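Local coordinates for alpha-catenin-like protein hmp-1 (Caenorhabditis elegans, PDB 5H5M) that links the cadherin–beta-catenin complex to actin filaments at adherens junctions, and is required for cell migration and cell shape changes during body enclosure and elongation, at residues 235-238 with 239-243; 367-370 with 371-375; 308-311 with 312-316; 299-303 with 304-308. All coordinates share one frame; numbering follows the deposited sequence.

Contact 1 of 4, residues 235-238 with 239-243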
loop_
_atom_site.group_PDB
_atom_site.type_symbol
_atom_site.label_atom_id
_atom_site.label_comp_id
_atom_site.label_asym_id
_atom_site.label_seq_id
_atom_site.Cartn_x
_atom_site.Cartn_y
_atom_site.Cartn_z
ATOM N N THR A 235 -6.328 -5.618 5.541
ATOM C CA THR A 235 -6.538 -4.562 4.560
ATOM C C THR A 235 -7.895 -4.741 3.885
ATOM O O THR A 235 -8.224 -5.832 3.415
ATOM C CB THR A 235 -5.420 -4.555 3.485
ATOM O OG1 THR A 235 -4.149 -4.320 4.107
ATOM C CG2 THR A 235 -5.679 -3.481 2.436
ATOM N N THR A 236 -8.688 -3.675 3.845
ATOM C CA THR A 236 -9.977 -3.743 3.176
ATOM C C THR A 236 -9.758 -3.690 1.670
ATOM O O THR A 236 -8.992 -2.862 1.173
ATOM C CB THR A 236 -10.917 -2.603 3.605
ATOM O OG1 THR A 236 -10.425 -1.361 3.096
ATOM C CG2 THR A 236 -11.005 -2.525 5.124
ATOM N N LEU A 237 -10.429 -4.583 0.954
ATOM C CA LEU A 237 -10.257 -4.725 -0.487
ATOM C C LEU A 237 -10.505 -3.426 -1.254
ATOM O O LEU A 237 -9.775 -3.111 -2.194
ATOM C CB LEU A 237 -11.182 -5.823 -1.016
ATOM C CG LEU A 237 -11.201 -6.060 -2.528
ATOM C CD1 LEU A 237 -9.809 -6.377 -3.037
ATOM C CD2 LEU A 237 -12.167 -7.185 -2.870
ATOM N N ASP A 238 -11.521 -2.670 -0.854
ATOM C CA ASP A 238 -11.849 -1.447 -1.576
ATOM C C ASP A 238 -10.737 -0.408 -1.481
ATOM O O ASP A 238 -10.414 0.248 -2.475
ATOM C CB ASP A 238 -13.152 -0.840 -1.075
ATOM C CG ASP A 238 -13.584 0.348 -1.911
ATOM O OD1 ASP A 238 -13.386 1.497 -1.461
ATOM O OD2 ASP A 238 -14.095 0.130 -3.032
ATOM N N ASP A 239 -10.165 -0.252 -0.291
ATOM C CA ASP A 239 -9.009 0.622 -0.110
ATOM C C ASP A 239 -7.871 0.215 -1.040
ATOM O O ASP A 239 -7.266 1.059 -1.711
ATOM C CB ASP A 239 -8.522 0.599 1.338
ATOM C CG ASP A 239 -9.465 1.311 2.283
ATOM O OD1 ASP A 239 -10.250 2.159 1.814
ATOM O OD2 ASP A 239 -9.411 1.026 3.497
ATOM N N PHE A 240 -7.591 -1.084 -1.091
ATOM C CA PHE A 240 -6.477 -1.555 -1.897
ATOM C C PHE A 240 -6.707 -1.286 -3.380
ATOM O O PHE A 240 -5.795 -0.866 -4.080
ATOM C CB PHE A 240 -6.218 -3.044 -1.678
ATOM C CG PHE A 240 -4.997 -3.541 -2.394
ATOM C CD1 PHE A 240 -3.735 -3.309 -1.872
ATOM C CD2 PHE A 240 -5.106 -4.212 -3.602
ATOM C CE1 PHE A 240 -2.604 -3.750 -2.532
ATOM C CE2 PHE A 240 -3.980 -4.657 -4.266
ATOM C CZ PHE A 240 -2.727 -4.423 -3.731
ATOM N N LEU A 241 -7.930 -1.514 -3.847
ATOM C CA LEU A 241 -8.249 -1.310 -5.253
ATOM C C LEU A 241 -8.298 0.173 -5.610
ATOM O O LEU A 241 -7.906 0.563 -6.710
ATOM C CB LEU A 241 -9.578 -1.981 -5.601
ATOM C CG LEU A 241 -9.610 -3.505 -5.457
ATOM C CD1 LEU A 241 -10.913 -4.054 -5.995
ATOM C CD2 LEU A 241 -8.423 -4.153 -6.159
ATOM N N ALA A 242 -8.775 0.997 -4.680
ATOM C CA ALA A 242 -8.876 2.435 -4.915
ATOM C C ALA A 242 -7.491 3.074 -4.989
ATOM O O ALA A 242 -7.234 3.926 -5.840
ATOM C CB ALA A 242 -9.713 3.099 -3.826
ATOM N N VAL A 243 -6.604 2.653 -4.094
ATOM C CA VAL A 243 -5.230 3.138 -4.086
ATOM C C VAL A 243 -4.449 2.579 -5.279
ATOM O O VAL A 243 -3.694 3.305 -5.926
ATOM C CB VAL A 243 -4.513 2.773 -2.767
ATOM C CG1 VAL A 243 -3.017 3.010 -2.876
ATOM C CG2 VAL A 243 -5.099 3.567 -1.606
HETATM O O HOH W 1 -7.769 -0.846 4.385
#
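Thr236 and Asp239 are bridged by a water at the N-terminus of helix 237-260. The water accepts from Thr236 N at 3.0 Å. It donates to Asp239 OD2 at 2.6 Å. Thr236 is the N-cap residue. Its OG1 lies between its own backbone N and carbonyl carbon (chi1 69°), which leaves it beside the aspartate, with Thr236 OG1 2.6 Å from Asp239 OD2. The other carboxylate oxygen, Asp239 OD1, forms a salt bridge with Arg113 of helix 92-122. The two carboxylate oxygens thus serve different partners.

The first helical turn follows. Ala242 N bonds Asp238 O at 2.8 Å. Phe240 N bonds Thr236 O and Leu241 N bonds Leu237 O in the same way. Ala242 CB also rests 3.2 Å from Asp238 O. On the apolar side, Leu237 CD1 meets Leu241 CG at 3.8 Å, and both leucines continue onto helix 276-300. The Thr235 methyl CG2 makes a looser contact with Phe240 CB.

Asp238 and Asp239 put two acidic groups in the first turn. Their negative charge probably suits the positive end of the helix dipole, and Arg113 would offset part of it.

Contact 2 of 4, residues 367-370 with 371-375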
loop_
_atom_site.group_PDB
_atom_site.type_symbol
_atom_site.label_atom_id
_atom_site.label_comp_id
_atom_site.label_asym_id
_atom_site.label_seq_id
_atom_site.Cartn_x
_atom_site.Cartn_y
_atom_site.Cartn_z
ATOM N N LYS A 367 -10.696 -0.909 -13.493
ATOM C CA LYS A 367 -12.005 -0.313 -13.230
ATOM C C LYS A 367 -13.142 -1.304 -13.491
ATOM O O LYS A 367 -14.166 -1.272 -12.810
ATOM C CB LYS A 367 -12.211 0.948 -14.076
ATOM C CG LYS A 367 -11.307 2.109 -13.689
ATOM C CD LYS A 367 -11.717 3.394 -14.393
ATOM C CE LYS A 367 -11.495 3.295 -15.889
ATOM N NZ LYS A 367 -11.813 4.569 -16.592
ATOM N N ASP A 368 -12.956 -2.177 -14.478
ATOM C CA ASP A 368 -13.948 -3.203 -14.792
ATOM C C ASP A 368 -14.053 -4.214 -13.658
ATOM O O ASP A 368 -15.144 -4.675 -13.321
ATOM C CB ASP A 368 -13.599 -3.918 -16.101
ATOM C CG ASP A 368 -13.752 -3.021 -17.319
ATOM O OD1 ASP A 368 -14.431 -1.977 -17.215
ATOM O OD2 ASP A 368 -13.199 -3.367 -18.383
ATOM N N ILE A 369 -12.909 -4.553 -13.073
ATOM C CA ILE A 369 -12.864 -5.468 -11.942
ATOM C C ILE A 369 -13.629 -4.882 -10.760
ATOM O O ILE A 369 -14.455 -5.556 -10.147
ATOM C CB ILE A 369 -11.414 -5.773 -11.530
ATOM C CG1 ILE A 369 -10.712 -6.577 -12.627
ATOM C CG2 ILE A 369 -11.376 -6.533 -10.218
ATOM C CD1 ILE A 369 -9.217 -6.726 -12.419
ATOM N N ARG A 370 -13.364 -3.615 -10.461
ATOM C CA ARG A 370 -14.043 -2.928 -9.367
ATOM C C ARG A 370 -15.538 -2.813 -9.635
ATOM O O ARG A 370 -16.352 -2.887 -8.714
ATOM C CB ARG A 370 -13.434 -1.541 -9.146
ATOM C CG ARG A 370 -11.937 -1.573 -8.835
ATOM C CD ARG A 370 -11.420 -0.201 -8.442
ATOM N NE ARG A 370 -12.007 0.249 -7.186
ATOM C CZ ARG A 370 -11.967 1.501 -6.745
ATOM N NH1 ARG A 370 -11.366 2.440 -7.465
ATOM N NH2 ARG A 370 -12.531 1.815 -5.584
ATOM N N HIS A 371 -15.894 -2.642 -10.903
ATOM C CA HIS A 371 -17.290 -2.527 -11.294
ATOM C C HIS A 371 -18.018 -3.861 -11.118
ATOM O O HIS A 371 -19.136 -3.907 -10.594
ATOM C CB HIS A 371 -17.398 -2.044 -12.741
ATOM C CG HIS A 371 -18.806 -1.840 -13.204
ATOM N ND1 HIS A 371 -19.709 -1.058 -12.520
ATOM C CD2 HIS A 371 -19.468 -2.325 -14.282
ATOM C CE1 HIS A 371 -20.867 -1.065 -13.157
ATOM N NE2 HIS A 371 -20.747 -1.826 -14.229
ATOM N N ALA A 372 -17.377 -4.942 -11.553
ATOM C CA ALA A 372 -17.941 -6.282 -11.418
ATOM C C ALA A 372 -18.187 -6.654 -9.955
ATOM O O ALA A 372 -19.150 -7.350 -9.641
ATOM C CB ALA A 372 -17.026 -7.310 -12.076
ATOM N N LEU A 373 -17.317 -6.183 -9.067
ATOM C CA LEU A 373 -17.441 -6.466 -7.639
ATOM C C LEU A 373 -18.672 -5.798 -7.029
ATOM O O LEU A 373 -19.155 -6.215 -5.974
ATOM C CB LEU A 373 -16.180 -6.016 -6.899
ATOM C CG LEU A 373 -14.933 -6.880 -7.109
ATOM C CD1 LEU A 373 -13.686 -6.106 -6.743
ATOM C CD2 LEU A 373 -15.024 -8.156 -6.290
ATOM N N LEU A 374 -19.173 -4.763 -7.699
ATOM C CA LEU A 374 -20.376 -4.059 -7.263
ATOM C C LEU A 374 -21.649 -4.804 -7.661
ATOM O O LEU A 374 -22.658 -4.739 -6.961
ATOM C CB LEU A 374 -20.407 -2.642 -7.842
ATOM C CG LEU A 374 -19.292 -1.700 -7.394
ATOM C CD1 LEU A 374 -19.395 -0.369 -8.124
ATOM C CD2 LEU A 374 -19.329 -1.504 -5.884
ATOM N N MET A 375 -21.597 -5.503 -8.791
ATOM C CA MET A 375 -22.750 -6.240 -9.299
ATOM C C MET A 375 -23.031 -7.496 -8.477
ATOM O O MET A 375 -22.458 -8.552 -8.741
ATOM C CB MET A 375 -22.530 -6.623 -10.766
ATOM C CG MET A 375 -22.109 -5.469 -11.663
ATOM S SD MET A 375 -23.175 -4.031 -11.458
ATOM C CE MET A 375 -24.737 -4.700 -12.025
#
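Asp368 O accepts from Ala372 N at 2.9 Å with a fairly straight N-H (161°). The same kind of helical bond joins Leu373 N to Ile369 O at 3.1 Å, and His371 N to Lys367 O at 2.9 Å. The Lys367 bond is more bent (143°).

Side-chain carbons also lie close to the carbonyl oxygens of this turn. His371 CB lies 3.3 Å from Lys367 O. Leu373 CG approaches Ile369 O to 3.3 Å, because chi1 of -73° swings CG back beside its own backbone N. Leu374 places its CG 3.4 Å from Arg370 O. Leu374 N bonds His371 O, three residues back, and the bonds of Met375 N are weak, as is common near the C-terminal end of a helix.

Ile369 and Leu373 stand next to each other on one face of helix 345-374, Ile369 CG2 4.2 Å from Leu373 CD1, and make an apolar pair. Arg370 leaves another side and forms a salt bridge with Glu245. The apolar face meets the other helices of the bundle: Ile369 and Leu373 both touch helices 276-300 and 305-339, and Leu373 also reaches Leu241 of helix 237-260.

Contact 3 of 4, residues 308-311 with 312-316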
loop_
_atom_site.group_PDB
_atom_site.type_symbol
_atom_site.label_atom_id
_atom_site.label_comp_id
_atom_site.label_asym_id
_atom_site.label_seq_id
_atom_site.Cartn_x
_atom_site.Cartn_y
_atom_site.Cartn_z
ATOM N N GLU A 308 -17.709 -15.929 -10.582
ATOM C CA GLU A 308 -17.231 -16.258 -11.920
ATOM C C GLU A 308 -17.117 -15.011 -12.796
ATOM O O GLU A 308 -16.183 -14.889 -13.588
ATOM C CB GLU A 308 -18.148 -17.291 -12.583
ATOM C CG GLU A 308 -18.076 -18.661 -11.931
ATOM C CD GLU A 308 -18.612 -19.770 -12.818
ATOM O OE1 GLU A 308 -19.265 -19.460 -13.838
ATOM O OE2 GLU A 308 -18.375 -20.954 -12.494
ATOM N N THR A 309 -18.060 -14.086 -12.637
ATOM C CA THR A 309 -18.062 -12.843 -13.406
ATOM C C THR A 309 -16.877 -11.959 -13.020
ATOM O O THR A 309 -16.261 -11.316 -13.870
ATOM C CB THR A 309 -19.378 -12.061 -13.206
ATOM O OG1 THR A 309 -20.485 -12.866 -13.629
ATOM C CG2 THR A 309 -19.373 -10.778 -14.015
ATOM N N VAL A 310 -16.552 -11.942 -11.732
ATOM C CA VAL A 310 -15.433 -11.152 -11.236
ATOM C C VAL A 310 -14.094 -11.785 -11.622
ATOM O O VAL A 310 -13.184 -11.092 -12.072
ATOM C CB VAL A 310 -15.507 -10.984 -9.704
ATOM C CG1 VAL A 310 -14.222 -10.388 -9.168
ATOM C CG2 VAL A 310 -16.703 -10.119 -9.323
ATOM N N LYS A 311 -13.982 -13.100 -11.458
ATOM C CA LYS A 311 -12.763 -13.815 -11.837
ATOM C C LYS A 311 -12.510 -13.704 -13.340
ATOM O O LYS A 311 -11.361 -13.681 -13.783
ATOM C CB LYS A 311 -12.844 -15.287 -11.422
ATOM C CG LYS A 311 -12.897 -15.500 -9.912
ATOM C CD LYS A 311 -11.647 -16.177 -9.374
ATOM C CE LYS A 311 -11.573 -17.627 -9.806
ATOM N NZ LYS A 311 -10.454 -18.344 -9.136
ATOM N N GLN A 312 -13.587 -13.629 -14.114
ATOM C CA GLN A 312 -13.481 -13.447 -15.557
ATOM C C GLN A 312 -12.856 -12.092 -15.893
ATOM O O GLN A 312 -11.986 -11.994 -16.761
ATOM C CB GLN A 312 -14.854 -13.571 -16.215
ATOM C CG GLN A 312 -14.827 -13.424 -17.725
ATOM C CD GLN A 312 -14.019 -14.516 -18.396
ATOM O OE1 GLN A 312 -14.271 -15.704 -18.194
ATOM N NE2 GLN A 312 -13.036 -14.119 -19.198
ATOM N N ALA A 313 -13.306 -11.050 -15.203
ATOM C CA ALA A 313 -12.764 -9.712 -15.401
ATOM C C ALA A 313 -11.292 -9.667 -15.002
ATOM O O ALA A 313 -10.476 -9.018 -15.662
ATOM C CB ALA A 313 -13.567 -8.689 -14.611
ATOM N N VAL A 314 -10.960 -10.368 -13.921
ATOM C CA VAL A 314 -9.579 -10.469 -13.457
ATOM C C VAL A 314 -8.708 -11.196 -14.478
ATOM O O VAL A 314 -7.577 -10.790 -14.751
ATOM C CB VAL A 314 -9.497 -11.200 -12.104
ATOM C CG1 VAL A 314 -8.051 -11.524 -11.754
ATOM C CG2 VAL A 314 -10.148 -10.362 -11.012
ATOM N N ARG A 315 -9.254 -12.266 -15.045
ATOM C CA ARG A 315 -8.544 -13.064 -16.038
ATOM C C ARG A 315 -8.173 -12.238 -17.272
ATOM O O ARG A 315 -7.149 -12.486 -17.910
ATOM C CB ARG A 315 -9.390 -14.273 -16.445
ATOM C CG ARG A 315 -8.708 -15.197 -17.436
ATOM C CD ARG A 315 -9.529 -16.447 -17.702
ATOM N NE ARG A 315 -8.873 -17.320 -18.670
ATOM C CZ ARG A 315 -7.944 -18.218 -18.357
ATOM N NH1 ARG A 315 -7.559 -18.365 -17.095
ATOM N NH2 ARG A 315 -7.399 -18.968 -19.305
ATOM N N ILE A 316 -9.008 -11.257 -17.599
ATOM C CA ILE A 316 -8.751 -10.373 -18.730
ATOM C C ILE A 316 -7.525 -9.501 -18.474
ATOM O O ILE A 316 -6.652 -9.365 -19.333
ATOM C CB ILE A 316 -9.971 -9.479 -19.025
ATOM C CG1 ILE A 316 -11.141 -10.332 -19.519
ATOM C CG2 ILE A 316 -9.621 -8.406 -20.050
ATOM C CD1 ILE A 316 -12.367 -9.530 -19.894
#
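Lys311 O accepts from Arg315 N at 2.8 Å, and Gln312 N donates to Glu308 O at 2.9 Å, two successive-turn bonds of helix 305-339. Arg315 CB also lies 3.4 Å from Lys311 O. The Gln312 CB methylene sits over the previous turn, 3.2 Å from Glu308 O and 3.5 Å from Thr309 O. The Lys311 chain bends at chi2 and chi3 and ends in a salt bridge with Asp299 of helix 276-300.

Val310 is the third main participant. Val310 O accepts from Val314 N at 3.0 Å. Val314 CG2 lies beside its own backbone N and comes within 3.3 Å of the same oxygen. The two valine side chains only graze each other, with Val310 CG1 4.5 Å from Val314 CG2. Both pack against helices 276-300 and 345-374.

The helix is therefore amphipathic here. Its valines enter the bundle, its Gln312 and Arg315 chains lie on the exposed side, and a lysine ties its margin to the adjacent helix by charge.

Contact 4 of 4, residues 299-303 with 304-308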
loop_
_atom_site.group_PDB
_atom_site.type_symbol
_atom_site.label_atom_id
_atom_site.label_comp_id
_atom_site.label_asym_id
_atom_site.label_seq_id
_atom_site.Cartn_x
_atom_site.Cartn_y
_atom_site.Cartn_z
ATOM N N ASP A 299 -12.303 -16.671 -4.244
ATOM C CA ASP A 299 -12.148 -18.095 -3.944
ATOM C C ASP A 299 -12.610 -18.445 -2.531
ATOM O O ASP A 299 -13.024 -19.573 -2.268
ATOM C CB ASP A 299 -10.691 -18.532 -4.133
ATOM C CG ASP A 299 -10.295 -18.631 -5.595
ATOM O OD1 ASP A 299 -11.199 -18.755 -6.449
ATOM O OD2 ASP A 299 -9.082 -18.588 -5.890
ATOM N N PHE A 300 -12.532 -17.477 -1.625
ATOM C CA PHE A 300 -12.996 -17.676 -0.259
ATOM C C PHE A 300 -14.516 -17.772 -0.220
ATOM O O PHE A 300 -15.088 -18.443 0.643
ATOM C CB PHE A 300 -12.506 -16.544 0.645
ATOM C CG PHE A 300 -11.094 -16.722 1.122
ATOM C CD1 PHE A 300 -10.684 -17.927 1.679
ATOM C CD2 PHE A 300 -10.171 -15.692 1.008
ATOM C CE1 PHE A 300 -9.382 -18.100 2.120
ATOM C CE2 PHE A 300 -8.868 -15.858 1.444
ATOM C CZ PHE A 300 -8.470 -17.065 2.002
ATOM N N LEU A 301 -15.163 -17.101 -1.167
ATOM C CA LEU A 301 -16.614 -17.138 -1.275
ATOM C C LEU A 301 -17.099 -18.468 -1.836
ATOM O O LEU A 301 -16.323 -19.241 -2.397
ATOM C CB LEU A 301 -17.115 -15.993 -2.160
ATOM C CG LEU A 301 -16.824 -14.571 -1.673
ATOM C CD1 LEU A 301 -17.291 -13.549 -2.699
ATOM C CD2 LEU A 301 -17.486 -14.323 -0.327
ATOM N N GLN A 302 -18.387 -18.734 -1.669
ATOM C CA GLN A 302 -19.029 -19.841 -2.363
ATOM C C GLN A 302 -19.093 -19.509 -3.855
ATOM O O GLN A 302 -19.333 -18.357 -4.228
ATOM C CB GLN A 302 -20.426 -20.092 -1.791
ATOM C CG GLN A 302 -21.223 -21.160 -2.508
ATOM C CD GLN A 302 -22.594 -21.364 -1.892
ATOM O OE1 GLN A 302 -22.913 -20.786 -0.852
ATOM N NE2 GLN A 302 -23.414 -22.187 -2.536
ATOM N N ASN A 303 -18.856 -20.504 -4.705
ATOM C CA ASN A 303 -18.891 -20.288 -6.149
ATOM C C ASN A 303 -20.284 -19.871 -6.612
ATOM O O ASN A 303 -21.281 -20.483 -6.242
ATOM C CB ASN A 303 -18.440 -21.547 -6.896
ATOM C CG ASN A 303 -18.346 -21.336 -8.396
ATOM O OD1 ASN A 303 -19.098 -21.930 -9.166
ATOM N ND2 ASN A 303 -17.422 -20.481 -8.817
ATOM N N SER A 304 -20.341 -18.813 -7.413
ATOM C CA SER A 304 -21.610 -18.291 -7.905
ATOM C C SER A 304 -21.409 -17.580 -9.236
ATOM O O SER A 304 -20.290 -17.505 -9.747
ATOM C CB SER A 304 -22.233 -17.330 -6.887
ATOM O OG SER A 304 -21.406 -16.193 -6.696
ATOM N N GLU A 305 -22.494 -17.057 -9.796
ATOM C CA GLU A 305 -22.402 -16.248 -11.002
ATOM C C GLU A 305 -21.617 -14.980 -10.696
ATOM O O GLU A 305 -20.911 -14.449 -11.551
ATOM C CB GLU A 305 -23.792 -15.909 -11.540
ATOM C CG GLU A 305 -23.780 -15.061 -12.800
ATOM C CD GLU A 305 -25.139 -14.996 -13.467
ATOM O OE1 GLU A 305 -26.034 -15.773 -13.069
ATOM O OE2 GLU A 305 -25.307 -14.173 -14.390
ATOM N N TYR A 306 -21.733 -14.514 -9.458
ATOM C CA TYR A 306 -21.001 -13.342 -9.003
ATOM C C TYR A 306 -19.491 -13.538 -9.060
ATOM O O TYR A 306 -18.776 -12.719 -9.637
ATOM C CB TYR A 306 -21.417 -12.978 -7.577
ATOM C CG TYR A 306 -20.555 -11.902 -6.962
ATOM C CD1 TYR A 306 -20.590 -10.604 -7.448
ATOM C CD2 TYR A 306 -19.712 -12.181 -5.893
ATOM C CE1 TYR A 306 -19.808 -9.616 -6.895
ATOM C CE2 TYR A 306 -18.927 -11.195 -5.331
ATOM C CZ TYR A 306 -18.981 -9.915 -5.835
ATOM O OH TYR A 306 -18.201 -8.927 -5.283
ATOM N N THR A 307 -19.006 -14.622 -8.461
ATOM C CA THR A 307 -17.569 -14.862 -8.396
ATOM C C THR A 307 -16.985 -15.164 -9.772
ATOM O O THR A 307 -15.896 -14.701 -10.100
ATOM C CB THR A 307 -17.223 -16.013 -7.436
ATOM O OG1 THR A 307 -17.799 -17.236 -7.913
ATOM C CG2 THR A 307 -17.742 -15.715 -6.037
ATOM N N GLU A 308 -17.709 -15.929 -10.582
ATOM C CA GLU A 308 -17.231 -16.258 -11.920
ATOM C C GLU A 308 -17.117 -15.011 -12.796
ATOM O O GLU A 308 -16.183 -14.889 -13.588
ATOM C CB GLU A 308 -18.148 -17.291 -12.583
ATOM C CG GLU A 308 -18.076 -18.661 -11.931
ATOM C CD GLU A 308 -18.612 -19.770 -12.818
ATOM O OE1 GLU A 308 -19.265 -19.460 -13.838
ATOM O OE2 GLU A 308 -18.375 -20.954 -12.494
#
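The Tyr306 ring meets Leu301 at its edge. Leu301 CD1 lies in the ring plane, 3.9 Å from Tyr306 CE2. The contact spans the short extended linker between helices 276-300 and 305-339, where Ser304 and Thr307 form a capping box. Beyond the ring, the hydroxyl of Tyr306 hydrogen-bonds Leu373 O near the end of helix 345-374.

Two other flat groups meet here, the Asn303 amide and the Glu308 carboxylate. Their planes are turned 55° apart. Asn303 OD1 stands 3.5 Å from Glu308 OE2, while Asn303 ND2 leans over the Glu308 CG methylene at 3.7 Å.

Thr307 is both an apolar and a polar partner of the linker. Its methyl CG2 lies 3.9 Å from Leu301 CB and also near Gln302 O. Its hydroxyl, the other branch, takes part in the cap. Ser304 OG accepts weak bonds from Tyr306 N and Thr307 N, two amides of the first helical turn.

The firm half of the box is the reverse bond. With chi1 at 63°, Thr307 OG1 sits between its backbone N and carbonyl carbon, and it accepts from Ser304 N at 3.0 Å with an N-H angle of 169°.

How the contacts relate
Along the chain the order is contact 1, contact 4, contact 3, contact 2. They sample helices 237-260, 276-300, 305-339 and 345-374, which pack together in this four-helix-bundle region of the M domain. Contact 4 leads the chain from helix 276-300 into helix 305-339, and contact 3 continues that helix; they share Glu308, with centres about 11 Å apart. Contact 2 ends the last helix and touches all three others, with centres about 13 Å from contact 1, 10 Å from contact 3 and 14 Å from contact 4. Contact 1 stays about 7 Å, between nearest atoms, from contacts 3 and 4. Two helix starts and two helix ends thus gather in one part of the bundle.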